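Local coordinates for coenzyme F420-dependent N(5),N(10)-methenyltetrahydromethanopterin reductase-related protein (Desulfurobacterium thermolithotrophum DSM 11699, PDB 6HUZ) that binds the iron-guanylylpyridinol cofactor and methenyltetrahydrofolate and, as a bacterial paralog of [Fe]-hydrogenase, uses tetrahydrofolate derivatives as substrates, at residues 218-221 with 222-226; 245-248 with 249-253; 123-126 with 127-131; 301-304 with 305-309; 331-334 with 335-339. All blocks are in the same frame, centred on the assembly; numbering follows the deposited sequence. Where two conformers were deposited one is given.

All five contacts are local, each within one turn or so of helix or at a helix end. None closes a long loop, and none nests in or crosses another. From the N terminus, contact 3 comes first, where helix 121-127 gives way to helix 129-135 in the domain with the six-stranded parallel sheet. Contact 1 follows on helix 207-228, then contact 2 on helix 232-262. Contact 4 ends helix 299-306 and touches contact 2 through Phe308 and Tyr253. Contact 5 starts helix 333-345, which packs by Arg341 and Trp344 against helix 121-127; its centre is about 15 Å from that of contact 3. Contacts 1, 2, 4 and 5 touch the second subunit.

Contact 1. Residues 218-221 with 222-226; sequences IEYY and KVSRD
Ser224 OG lies over one face of the Tyr220 ring, 3.1 Å from Tyr220 CE1, nearer the rim than the centre. This is the tight part of the contact; the residues are one turn apart on helix 207-228. With chi1 at -71°, Ser224 OG stands beside its own backbone N and turns back along the helix. There it donates to Tyr220 O at 3.0 Å. Ser224 N donates to the same oxygen at 2.9 Å, from the opposite face of the carbonyl plane. Thr235 of helix 232-262 packs on both side chains, and Met205 of the second subunit packs on Tyr220. The other flank is looser. Arg225 slants across Tyr221, its NH1 3.8 Å from Tyr221 CE2, with guanidinium and ring planes 74° apart. Lys222 CD only brushes Ile218 CG2 at 4.0 Å. On the solvent side Arg225 holds the exposed Asp226 side-on. Arg225 NE meets Asp226 OD1 at 2.7 Å, and Arg225 NH2 meets Asp226 OD2 at 3.1 Å. Arg225 NH1 and Tyr221 OH both bond to Glu300 of the second subunit. Arg225 serves two carboxylates, one in its helix and one across the dimer, which probably fixes its guanidinium and supports its positive charge.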
loop_
_atom_site.group_PDB
_atom_site.type_symbol
_atom_site.label_atom_id
_atom_site.label_comp_id
_atom_site.label_asym_id
_atom_site.label_seq_id
_atom_site.Cartn_x
_atom_site.Cartn_y
_atom_site.Cartn_z
ATOM N N ILE A 218 -2.941 7.795 -8.206
ATOM C CA ILE A 218 -3.701 8.700 -9.070
ATOM C C ILE A 218 -2.950 8.806 -10.400
ATOM O O ILE A 218 -3.581 8.842 -11.450
ATOM C CB ILE A 218 -3.902 10.072 -8.410
ATOM C CG1 ILE A 218 -4.681 9.919 -7.079
ATOM C CG2 ILE A 218 -4.630 11.023 -9.368
ATOM C CD1 ILE A 218 -6.010 9.168 -7.193
ATOM N N GLU A 219 -1.624 8.822 -10.359
ATOM C CA GLU A 219 -0.873 8.894 -11.603
ATOM C C GLU A 219 -1.190 7.650 -12.457
ATOM O O GLU A 219 -1.452 7.778 -13.646
ATOM C CB GLU A 219 0.632 9.006 -11.332
ATOM C CG GLU A 219 1.433 9.162 -12.618
ATOM C CD GLU A 219 2.835 9.703 -12.424
ATOM O OE1 GLU A 219 3.789 9.034 -12.883
ATOM O OE2 GLU A 219 2.984 10.795 -11.822
ATOM N N TYR A 220 -1.214 6.465 -11.842
ATOM C CA TYR A 220 -1.513 5.223 -12.553
ATOM C C TYR A 220 -2.967 5.241 -13.055
ATOM O O TYR A 220 -3.258 4.741 -14.131
ATOM C CB TYR A 220 -1.222 4.008 -11.646
ATOM C CG TYR A 220 -1.908 2.762 -12.121
ATOM C CD1 TYR A 220 -1.539 2.155 -13.321
ATOM C CD2 TYR A 220 -2.957 2.201 -11.398
ATOM C CE1 TYR A 220 -2.198 1.026 -13.791
ATOM C CE2 TYR A 220 -3.637 1.077 -11.871
ATOM C CZ TYR A 220 -3.253 0.495 -13.068
ATOM O OH TYR A 220 -3.927 -0.602 -13.544
ATOM N N TYR A 221 -3.880 5.815 -12.290
ATOM C CA TYR A 221 -5.269 5.899 -12.727
ATOM C C TYR A 221 -5.347 6.775 -13.996
ATOM O O TYR A 221 -6.051 6.423 -14.949
ATOM C CB TYR A 221 -6.127 6.523 -11.593
ATOM C CG TYR A 221 -7.440 7.076 -12.072
ATOM C CD1 TYR A 221 -8.562 6.270 -12.165
ATOM C CD2 TYR A 221 -7.565 8.409 -12.437
ATOM C CE1 TYR A 221 -9.775 6.768 -12.616
ATOM C CE2 TYR A 221 -8.772 8.918 -12.897
ATOM C CZ TYR A 221 -9.874 8.090 -12.994
ATOM O OH TYR A 221 -11.083 8.566 -13.430
ATOM N N LYS A 222 -4.638 7.929 -14.015
ATOM C CA LYS A 222 -4.680 8.809 -15.215
ATOM C C LYS A 222 -4.082 8.108 -16.455
ATOM O O LYS A 222 -4.631 8.232 -17.548
ATOM C CB LYS A 222 -3.956 10.134 -14.934
ATOM C CG LYS A 222 -4.800 11.113 -14.113
ATOM C CD LYS A 222 -3.958 11.963 -13.185
ATOM C CE LYS A 222 -2.958 12.831 -13.900
ATOM N NZ LYS A 222 -1.694 12.936 -13.135
ATOM N N VAL A 223 -2.965 7.361 -16.292
ATOM C CA VAL A 223 -2.366 6.635 -17.428
ATOM C C VAL A 223 -3.366 5.576 -17.895
ATOM O O VAL A 223 -3.568 5.397 -19.085
ATOM C CB VAL A 223 -1.028 5.959 -17.043
ATOM C CG1 VAL A 223 -0.522 5.067 -18.185
ATOM C CG2 VAL A 223 0.021 6.997 -16.684
ATOM N N SER A 224 -3.994 4.859 -16.955
ATOM C CA SER A 224 -4.988 3.818 -17.285
ATOM C C SER A 224 -6.213 4.363 -18.033
ATOM O O SER A 224 -6.647 3.772 -19.014
ATOM C CB SER A 224 -5.464 3.130 -16.007
ATOM O OG SER A 224 -4.398 2.342 -15.514
ATOM N N ARG A 225 -6.762 5.473 -17.558
ATOM C CA ARG A 225 -7.938 6.132 -18.131
ATOM C C ARG A 225 -7.652 6.722 -19.507
ATOM O O ARG A 225 -8.438 6.528 -20.443
ATOM C CB ARG A 225 -8.393 7.274 -17.165
ATOM C CG ARG A 225 -9.479 8.261 -17.673
ATOM C CD ARG A 225 -9.560 9.560 -16.823
ATOM N NE ARG A 225 -8.422 10.462 -17.057
ATOM C CZ ARG A 225 -8.109 11.527 -16.320
ATOM N NH1 ARG A 225 -8.852 11.861 -15.274
ATOM N NH2 ARG A 225 -7.043 12.265 -16.623
ATOM N N ASP A 226 -6.541 7.456 -19.635
ATOM C CA ASP A 226 -6.189 8.143 -20.888
ATOM C C ASP A 226 -5.341 7.417 -21.901
ATOM O O ASP A 226 -5.538 7.663 -23.071
ATOM C CB ASP A 226 -5.422 9.436 -20.605
ATOM C CG ASP A 226 -6.116 10.420 -19.707
ATOM O OD1 ASP A 226 -7.363 10.340 -19.589
ATOM O OD2 ASP A 226 -5.417 11.266 -19.107
#

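Contact 2. Residues 245-248 with 249-253; sequences VISS and LVTKY
Ser247 O receives the backbone N-H of Thr251 at 2.9 Å, a nearly straight bond of 167°. Thr251 OG1 lies 3.1 Å from the same Ser247 O. It gets there because chi1 of -66° sets OG1 beside the backbone N of Thr251, facing the previous turn. The direction of the hydroxyl proton is not settled. A water joins the two hydroxyls: it donates to Ser247 OG at 2.9 Å and is hydrogen-bonded to Thr251 OG1. Ser247 OG also bonds Ala240 O of the second subunit, and a sodium ion lies about 4 Å from the Thr251 side chain. Another flank of helix 232-262 is apolar. Val245 and Leu249 run side by side, Val245 CG1 touching Leu249 CD1 at 3.7 Å. Leu249 CG also sits 3.3 Å from Val245 O. Ile246 CG2 and Val250 CG2 meet more loosely, at 4.4 Å. Leu258, later in the same helix, packs on Ile246, Leu249 and Val250. Lys252 CG stands 3.4 Å above the plane of the Tyr253 ring, over its centre; beyond it the chain bends at chi2 on its way to NZ. Lys252 NZ forms salt bridges to Glu312 and to Glu325 of the second subunit. Polar and apolar groups alike meet the second subunit: Ser247 and Lys252 by hydrogen bond and salt bridge, Val245 and Ile246 by packing on Leu198 and Leu243 of that subunit.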
loop_
_atom_site.group_PDB
_atom_site.type_symbol
_atom_site.label_atom_id
_atom_site.label_comp_id
_atom_site.label_asym_id
_atom_site.label_seq_id
_atom_site.Cartn_x
_atom_site.Cartn_y
_atom_site.Cartn_z
ATOM N N VAL A 245 -0.010 -5.988 -1.256
ATOM C CA VAL A 245 1.176 -6.840 -1.334
ATOM C C VAL A 245 2.388 -6.215 -0.635
ATOM O O VAL A 245 3.054 -6.893 0.156
ATOM C CB VAL A 245 1.484 -7.231 -2.796
ATOM C CG1 VAL A 245 2.897 -7.785 -2.945
ATOM C CG2 VAL A 245 0.459 -8.240 -3.294
ATOM N N ILE A 246 2.693 -4.950 -0.934
ATOM C CA ILE A 246 3.842 -4.300 -0.301
ATOM C C ILE A 246 3.619 -4.263 1.196
ATOM O O ILE A 246 4.510 -4.630 1.927
ATOM C CB ILE A 246 4.109 -2.864 -0.839
ATOM C CG1 ILE A 246 4.548 -2.944 -2.344
ATOM C CG2 ILE A 246 5.199 -2.161 0.021
ATOM C CD1 ILE A 246 4.488 -1.590 -3.029
ATOM N N SER A 247 2.447 -3.822 1.649
ATOM C CA SER A 247 2.141 -3.745 3.097
ATOM C C SER A 247 2.327 -5.135 3.777
ATOM O O SER A 247 2.951 -5.224 4.834
ATOM C CB SER A 247 0.687 -3.293 3.303
ATOM O OG SER A 247 0.487 -3.067 4.690
ATOM N N SER A 248 1.776 -6.215 3.163
ATOM C CA SER A 248 1.871 -7.572 3.721
ATOM C C SER A 248 3.328 -8.025 3.853
ATOM O O SER A 248 3.709 -8.655 4.851
ATOM C CB SER A 248 1.131 -8.593 2.831
ATOM O OG SER A 248 -0.256 -8.264 2.806
ATOM N N LEU A 249 4.140 -7.699 2.837
ATOM C CA LEU A 249 5.554 -8.086 2.815
ATOM C C LEU A 249 6.352 -7.392 3.916
ATOM O O LEU A 249 7.156 -8.055 4.597
ATOM C CB LEU A 249 6.160 -7.827 1.428
ATOM C CG LEU A 249 5.732 -8.817 0.358
ATOM C CD1 LEU A 249 6.077 -8.281 -1.053
ATOM C CD2 LEU A 249 6.325 -10.201 0.601
ATOM N N VAL A 250 6.151 -6.095 4.088
ATOM C CA VAL A 250 6.825 -5.318 5.152
ATOM C C VAL A 250 6.342 -5.845 6.527
ATOM O O VAL A 250 7.160 -6.090 7.399
ATOM C CB VAL A 250 6.584 -3.784 5.027
ATOM C CG1 VAL A 250 7.154 -3.043 6.255
ATOM C CG2 VAL A 250 7.195 -3.241 3.738
ATOM N N THR A 251 5.030 -6.037 6.714
ATOM C CA THR A 251 4.523 -6.533 8.010
ATOM C C THR A 251 5.058 -7.880 8.394
ATOM O O THR A 251 5.454 -8.120 9.540
ATOM C CB THR A 251 2.987 -6.632 7.981
ATOM O OG1 THR A 251 2.473 -5.323 7.861
ATOM C CG2 THR A 251 2.384 -7.313 9.240
ATOM N N LYS A 252 5.029 -8.797 7.464
ATOM C CA LYS A 252 5.472 -10.127 7.772
ATOM C C LYS A 252 6.975 -10.330 7.695
ATOM O O LYS A 252 7.539 -11.025 8.544
ATOM C CB LYS A 252 4.792 -11.082 6.772
ATOM C CG LYS A 252 5.127 -12.544 6.916
ATOM C CD LYS A 252 4.429 -13.182 8.070
ATOM C CE LYS A 252 4.390 -14.683 7.902
ATOM N NZ LYS A 252 3.577 -15.304 8.975
ATOM N N TYR A 253 7.616 -9.793 6.676
ATOM C CA TYR A 253 9.045 -10.060 6.462
ATOM C C TYR A 253 9.978 -8.880 6.566
ATOM O O TYR A 253 11.170 -9.051 6.356
ATOM C CB TYR A 253 9.244 -10.757 5.078
ATOM C CG TYR A 253 8.332 -11.936 4.796
ATOM C CD1 TYR A 253 8.532 -13.165 5.419
ATOM C CD2 TYR A 253 7.325 -11.849 3.841
ATOM C CE1 TYR A 253 7.731 -14.272 5.115
ATOM C CE2 TYR A 253 6.500 -12.929 3.562
ATOM C CZ TYR A 253 6.704 -14.141 4.197
ATOM O OH TYR A 253 5.852 -15.181 3.899
HETATM O O HOH W 1 -0.128 -5.252 6.541
#

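Contact 3. Residues 123-126 with 127-131; sequences VLNS and YLQNA
This is the junction of two consecutive helices, 121-127 and 129-135, in the crossover from strand 112-115 to strand 141-144 of the six-stranded parallel sheet. The strand order is consistent with a Rossmann-type fold. Leu128 is the break: it leaves helical geometry after the first helix and takes the N-cap position of the second. Its side chain still packs on the turn before, with Leu128 CD1 3.8 Å from Leu124 CD1 as the two chains cross at a slant. Leu128 N donates to Leu124 O at 3.1 Å. One residue on, the pattern shifts. Gln129 N bonds Ser126 O at 3.2 Å, three residues back, and approaches from above that carbonyl plane. Gln129 then folds back over the junction. Its chi2 of -57° bends the chain, and NE2 donates to Asn125 O at 3.1 Å. This donor also comes from above the carbonyl plane, 47° out of it, so the bond replaces the regular backbone one without copying its direction. A water ties the two side-chain amides, accepting from Asn125 ND2 at 2.7 Å and from Gln129 NE2 at 3.1 Å. The amide planes stand 54° apart. Tyr127 turns to helix 95-103, where its ring stacks on Phe97 and its OH bonds Glu101. Leu124 and Leu128 pack on Ala100 of that same helix. Asn125 and Leu128 reach Phe142 of strand 141-144, while Val123 meets Trp344 and Ser126 meets Arg341, both of helix 333-345.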
loop_
_atom_site.group_PDB
_atom_site.type_symbol
_atom_site.label_atom_id
_atom_site.label_comp_id
_atom_site.label_asym_id
_atom_site.label_seq_id
_atom_site.Cartn_x
_atom_site.Cartn_y
_atom_site.Cartn_z
ATOM N N VAL A 123 -6.052 2.874 19.919
ATOM C CA VAL A 123 -5.292 2.001 20.818
ATOM C C VAL A 123 -5.527 2.471 22.243
ATOM O O VAL A 123 -5.850 1.659 23.111
ATOM C CB VAL A 123 -3.785 1.990 20.474
ATOM C CG1 VAL A 123 -2.972 1.262 21.547
ATOM C CG2 VAL A 123 -3.560 1.356 19.123
ATOM N N LEU A 124 -5.388 3.783 22.509
ATOM C CA LEU A 124 -5.608 4.296 23.852
ATOM C C LEU A 124 -7.023 4.046 24.356
ATOM O O LEU A 124 -7.198 3.627 25.500
ATOM C CB LEU A 124 -5.305 5.798 23.936
ATOM C CG LEU A 124 -5.506 6.416 25.336
ATOM C CD1 LEU A 124 -4.581 5.792 26.339
ATOM C CD2 LEU A 124 -5.322 7.929 25.304
ATOM N N ASN A 125 -8.029 4.317 23.523
ATOM C CA ASN A 125 -9.433 4.119 23.915
ATOM C C ASN A 125 -9.701 2.641 24.297
ATOM O O ASN A 125 -10.404 2.362 25.278
ATOM C CB ASN A 125 -10.340 4.556 22.764
ATOM C CG ASN A 125 -11.787 4.236 23.031
ATOM O OD1 ASN A 125 -12.334 3.275 22.525
ATOM N ND2 ASN A 125 -12.423 5.030 23.845
ATOM N N SER A 126 -9.128 1.707 23.515
ATOM C CA SER A 126 -9.274 0.265 23.745
ATOM C C SER A 126 -8.612 -0.114 25.074
ATOM O O SER A 126 -9.210 -0.804 25.897
ATOM C CB SER A 126 -8.663 -0.521 22.582
ATOM O OG SER A 126 -8.849 -1.924 22.703
ATOM N N TYR A 127 -7.388 0.349 25.287
ATOM C CA TYR A 127 -6.651 0.062 26.518
ATOM C C TYR A 127 -7.416 0.522 27.771
ATOM O O TYR A 127 -7.363 -0.136 28.816
ATOM C CB TYR A 127 -5.306 0.810 26.494
ATOM C CG TYR A 127 -4.522 0.658 27.779
ATOM C CD1 TYR A 127 -3.816 -0.509 28.052
ATOM C CD2 TYR A 127 -4.511 1.662 28.733
ATOM C CE1 TYR A 127 -3.101 -0.660 29.234
ATOM C CE2 TYR A 127 -3.795 1.524 29.919
ATOM C CZ TYR A 127 -3.094 0.359 30.166
ATOM O OH TYR A 127 -2.386 0.207 31.331
ATOM N N LEU A 128 -8.118 1.654 27.685
ATOM C CA LEU A 128 -8.827 2.171 28.853
ATOM C C LEU A 128 -10.239 1.628 29.115
ATOM O O LEU A 128 -10.870 2.100 30.042
ATOM C CB LEU A 128 -8.861 3.704 28.765
ATOM C CG LEU A 128 -7.495 4.391 28.853
ATOM C CD1 LEU A 128 -7.623 5.864 28.557
ATOM C CD2 LEU A 128 -6.851 4.188 30.230
ATOM N N GLN A 129 -10.731 0.643 28.361
ATOM C CA GLN A 129 -12.092 0.141 28.607
ATOM C C GLN A 129 -12.392 -0.327 30.031
ATOM O O GLN A 129 -13.431 0.050 30.570
ATOM C CB GLN A 129 -12.465 -0.966 27.594
ATOM C CG GLN A 129 -12.685 -0.431 26.176
ATOM C CD GLN A 129 -13.756 0.638 26.090
ATOM O OE1 GLN A 129 -14.912 0.430 26.468
ATOM N NE2 GLN A 129 -13.404 1.803 25.588
ATOM N N ASN A 130 -11.536 -1.141 30.661
ATOM C CA ASN A 130 -11.871 -1.571 32.011
ATOM C C ASN A 130 -11.798 -0.408 33.024
ATOM O O ASN A 130 -12.581 -0.364 33.969
ATOM C CB ASN A 130 -10.979 -2.729 32.447
ATOM C CG ASN A 130 -11.497 -3.404 33.690
ATOM O OD1 ASN A 130 -12.693 -3.744 33.799
ATOM N ND2 ASN A 130 -10.614 -3.603 34.661
ATOM N N ALA A 131 -10.870 0.526 32.821
ATOM C CA ALA A 131 -10.728 1.678 33.720
ATOM C C ALA A 131 -11.997 2.547 33.612
ATOM O O ALA A 131 -12.492 3.022 34.620
ATOM C CB ALA A 131 -9.488 2.478 33.341
HETATM O O HOH W 2 -14.925 4.318 24.609
#

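Contact 4. Residues 301-304 with 305-309; sequences LIKE and AENFS
Glu306 lays its aliphatic part against the Ile302 carbonyl, with Glu306 CG 3.3 Å from Ile302 O. The two residues are one turn apart at the C-terminal end of helix 299-306. Chi1 of -71° places Glu306 CG beside its own backbone N, on the side of the preceding turn. Up to this point the helix is regular: Glu306 N donates to Ile302 O at 3.1 Å. Ala305 N donates to Leu301 O at 2.8 Å, and Ala305 CB rests 3.5 Å from the same Leu301 O. Leu301 and Ala305 are the buried pair; both pack on Ile259 of helix 232-262. The helix then unwinds at Asn307, the first residue to leave helical angles. Asn307 N is shared between Lys303 O and Glu304 O by two weak, bent bonds as the helix ends. The Glu304 chain is extended beyond CG, and OE1 forms a salt bridge to Arg232 of the second subunit, so this end of the helix takes part in the dimer contact. Glu304 also touches Glu256 of helix 232-262, and a sodium ion lies about 5 Å from its side chain. Beyond Asn307 the chain stretches out at Phe308, whose ring reaches Leu261 and whose CB lies 3.6 Å from Glu304 O. The last bond of the turn runs from Phe308 N to Ala305 O at 3.2 Å, and Lys260 NZ bonds that same Ala305 O.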
loop_
_atom_site.group_PDB
_atom_site.type_symbol
_atom_site.label_atom_id
_atom_site.label_comp_id
_atom_site.label_asym_id
_atom_site.label_seq_id
_atom_site.Cartn_x
_atom_site.Cartn_y
_atom_site.Cartn_z
ATOM N N LEU A 301 20.345 -2.483 3.752
ATOM C CA LEU A 301 19.135 -3.261 3.485
ATOM C C LEU A 301 19.371 -4.306 2.422
ATOM O O LEU A 301 18.832 -5.415 2.522
ATOM C CB LEU A 301 17.992 -2.349 3.054
ATOM C CG LEU A 301 17.398 -1.447 4.142
ATOM C CD1 LEU A 301 16.165 -0.686 3.600
ATOM C CD2 LEU A 301 16.983 -2.247 5.374
ATOM N N ILE A 302 20.163 -3.945 1.387
ATOM C CA ILE A 302 20.513 -4.832 0.282
ATOM C C ILE A 302 21.249 -6.025 0.875
ATOM O O ILE A 302 21.044 -7.137 0.411
ATOM C CB ILE A 302 21.401 -4.086 -0.761
ATOM C CG1 ILE A 302 20.671 -2.873 -1.375
ATOM C CG2 ILE A 302 21.893 -5.033 -1.867
ATOM C CD1 ILE A 302 19.276 -3.167 -2.035
ATOM N N LYS A 303 22.084 -5.811 1.903
ATOM C CA LYS A 303 22.819 -6.895 2.546
ATOM C C LYS A 303 21.853 -7.799 3.328
ATOM O O LYS A 303 21.960 -9.023 3.254
ATOM C CB LYS A 303 23.942 -6.352 3.448
ATOM C CG LYS A 303 25.005 -7.388 3.775
ATOM C CD LYS A 303 25.602 -7.201 5.159
ATOM C CE LYS A 303 26.404 -8.406 5.589
ATOM N NZ LYS A 303 26.966 -8.233 6.953
ATOM N N GLU A 304 20.892 -7.218 4.058
ATOM C CA GLU A 304 19.920 -8.035 4.802
ATOM C C GLU A 304 19.095 -8.865 3.786
ATOM O O GLU A 304 18.855 -10.053 4.003
ATOM C CB GLU A 304 18.963 -7.145 5.625
ATOM C CG GLU A 304 19.615 -6.337 6.727
ATOM C CD GLU A 304 18.638 -5.471 7.506
ATOM O OE1 GLU A 304 17.417 -5.701 7.376
ATOM O OE2 GLU A 304 19.080 -4.565 8.251
ATOM N N ALA A 305 18.679 -8.239 2.677
ATOM C CA ALA A 305 17.882 -8.916 1.638
ATOM C C ALA A 305 18.618 -10.113 1.075
ATOM O O ALA A 305 18.005 -11.149 0.824
ATOM C CB ALA A 305 17.525 -7.944 0.525
ATOM N N GLU A 306 19.936 -9.999 0.899
ATOM C CA GLU A 306 20.738 -11.103 0.380
ATOM C C GLU A 306 20.765 -12.283 1.372
ATOM O O GLU A 306 20.855 -13.427 0.950
ATOM C CB GLU A 306 22.156 -10.625 0.038
ATOM C CG GLU A 306 22.187 -9.728 -1.190
ATOM C CD GLU A 306 23.568 -9.263 -1.612
ATOM O OE1 GLU A 306 24.237 -8.568 -0.812
ATOM O OE2 GLU A 306 23.980 -9.593 -2.748
ATOM N N ASN A 307 20.668 -12.023 2.681
ATOM C CA ASN A 307 20.673 -13.108 3.673
ATOM C C ASN A 307 19.237 -13.491 4.128
ATOM O O ASN A 307 19.081 -14.242 5.091
ATOM C CB ASN A 307 21.502 -12.670 4.884
ATOM C CG ASN A 307 22.934 -12.322 4.527
ATOM O OD1 ASN A 307 23.395 -11.185 4.713
ATOM N ND2 ASN A 307 23.671 -13.295 4.003
ATOM N N PHE A 308 18.197 -12.979 3.434
ATOM C CA PHE A 308 16.795 -13.227 3.791
ATOM C C PHE A 308 16.201 -14.456 3.191
ATOM O O PHE A 308 16.456 -14.754 2.035
ATOM C CB PHE A 308 15.921 -12.050 3.326
ATOM C CG PHE A 308 14.433 -12.319 3.475
ATOM C CD1 PHE A 308 13.817 -12.225 4.711
ATOM C CD2 PHE A 308 13.671 -12.728 2.386
ATOM C CE1 PHE A 308 12.455 -12.525 4.854
ATOM C CE2 PHE A 308 12.308 -12.997 2.522
ATOM C CZ PHE A 308 11.712 -12.917 3.756
ATOM N N SER A 309 15.345 -15.139 3.949
ATOM C CA SER A 309 14.644 -16.319 3.448
ATOM C C SER A 309 13.262 -16.333 4.115
ATOM O O SER A 309 13.201 -16.138 5.332
ATOM C CB SER A 309 15.414 -17.593 3.783
ATOM O OG SER A 309 15.025 -18.633 2.903
#

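Contact 5. Residues 331-334 with 335-339; sequences VGDD and VLKGI
The Asp333 carboxylate meets Lys337 at its rim: Lys337 NZ donates to the syn lone pair of Asp333 OD2 at 3.3 Å, a salt bridge. Lys337 CG lies close to the same OD2, at 3.4 Å. The pair spans the first turn of helix 333-345, with Gly332 at the N-cap. Lys337 reaches back through bends at chi3 and chi4. Tyr315 OH of the second subunit bonds both Asp333 OD1 and Lys337 NZ, so the salt bridge is part of the dimer contact. Asp333 OD1 also lies close to Glu328 OE2, which would tend to favour protonation, but Lys337 and, weakly, Arg168 probably offset it. Gly332 has a positive phi of 89°, which lets the chain turn from helix 320-331 into the next one. Gly332 O accepts from Leu336 N at 3.1 Å. Val331 and Val335 pack across this turn at about a right angle, Val331 CG2 touching Val335 CG1 at 3.6 Å. Leu336 packs on Val324 and Met327 of helix 320-331 and on Leu323 of the second subunit. The first turn is finished by one water, which donates to Val331 O at 2.8 Å and to Asp334 OD2 at 3.2 Å, and accepts from Val335 N at 3.1 Å.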
loop_
_atom_site.group_PDB
_atom_site.type_symbol
_atom_site.label_atom_id
_atom_site.label_comp_id
_atom_site.label_asym_id
_atom_site.label_seq_id
_atom_site.Cartn_x
_atom_site.Cartn_y
_atom_site.Cartn_z
ATOM N N VAL A 331 -16.394 -14.612 14.320
ATOM C CA VAL A 331 -16.133 -14.505 15.759
ATOM C C VAL A 331 -16.578 -13.238 16.450
ATOM O O VAL A 331 -16.514 -13.197 17.676
ATOM C CB VAL A 331 -14.626 -14.754 16.044
ATOM C CG1 VAL A 331 -14.238 -16.191 15.720
ATOM C CG2 VAL A 331 -13.741 -13.781 15.265
ATOM N N GLY A 332 -17.018 -12.219 15.715
ATOM C CA GLY A 332 -17.439 -10.978 16.350
ATOM C C GLY A 332 -16.290 -10.009 16.534
ATOM O O GLY A 332 -15.120 -10.378 16.397
ATOM N N ASP A 333 -16.641 -8.759 16.865
ATOM C CA ASP A 333 -15.721 -7.628 17.028
ATOM C C ASP A 333 -14.730 -7.667 18.141
ATOM O O ASP A 333 -13.566 -7.318 17.925
ATOM C CB ASP A 333 -16.501 -6.320 17.172
ATOM C CG ASP A 333 -15.602 -5.138 16.918
ATOM O OD1 ASP A 333 -15.072 -5.029 15.799
ATOM O OD2 ASP A 333 -15.405 -4.338 17.842
ATOM N N ASP A 334 -15.189 -8.022 19.341
ATOM C CA ASP A 334 -14.326 -8.071 20.515
ATOM C C ASP A 334 -13.211 -9.026 20.206
ATOM O O ASP A 334 -12.042 -8.708 20.412
ATOM C CB ASP A 334 -15.111 -8.525 21.762
ATOM C CG ASP A 334 -16.518 -7.957 21.819
ATOM O OD1 ASP A 334 -16.682 -6.822 22.321
ATOM O OD2 ASP A 334 -17.456 -8.646 21.348
ATOM N N VAL A 335 -13.570 -10.186 19.656
ATOM C CA VAL A 335 -12.575 -11.189 19.296
ATOM C C VAL A 335 -11.657 -10.625 18.222
ATOM O O VAL A 335 -10.450 -10.851 18.271
ATOM C CB VAL A 335 -13.237 -12.524 18.893
ATOM C CG1 VAL A 335 -12.182 -13.538 18.456
ATOM C CG2 VAL A 335 -14.066 -13.076 20.054
ATOM N N LEU A 336 -12.214 -9.862 17.265
ATOM C CA LEU A 336 -11.402 -9.265 16.205
ATOM C C LEU A 336 -10.528 -8.118 16.723
ATOM O O LEU A 336 -9.424 -7.964 16.231
ATOM C CB LEU A 336 -12.288 -8.816 15.022
ATOM C CG LEU A 336 -11.563 -8.210 13.823
ATOM C CD1 LEU A 336 -10.414 -9.072 13.363
ATOM C CD2 LEU A 336 -12.495 -7.996 12.712
ATOM N N LYS A 337 -11.009 -7.320 17.720
ATOM C CA LYS A 337 -10.259 -6.201 18.327
ATOM C C LYS A 337 -8.952 -6.670 19.007
ATOM O O LYS A 337 -7.998 -5.901 19.100
ATOM C CB LYS A 337 -11.112 -5.435 19.365
ATOM C CG LYS A 337 -12.087 -4.452 18.734
ATOM C CD LYS A 337 -12.389 -3.261 19.632
ATOM C CE LYS A 337 -12.290 -1.935 18.907
ATOM N NZ LYS A 337 -13.437 -1.713 17.982
ATOM N N GLY A 338 -8.910 -7.915 19.464
ATOM C CA GLY A 338 -7.704 -8.462 20.077
ATOM C C GLY A 338 -6.612 -8.759 19.058
ATOM O O GLY A 338 -5.744 -9.593 19.323
ATOM N N ILE A 339 -6.653 -8.078 17.869
ATOM C CA ILE A 339 -5.700 -8.195 16.755
ATOM C C ILE A 339 -5.089 -6.802 16.461
ATOM O O ILE A 339 -3.875 -6.663 16.296
ATOM C CB ILE A 339 -6.402 -8.777 15.515
ATOM C CG1 ILE A 339 -6.484 -10.323 15.591
ATOM C CG2 ILE A 339 -5.680 -8.339 14.236
ATOM C CD1 ILE A 339 -7.455 -10.918 16.641
HETATM O O HOH W 3 -16.556 -11.112 19.606
#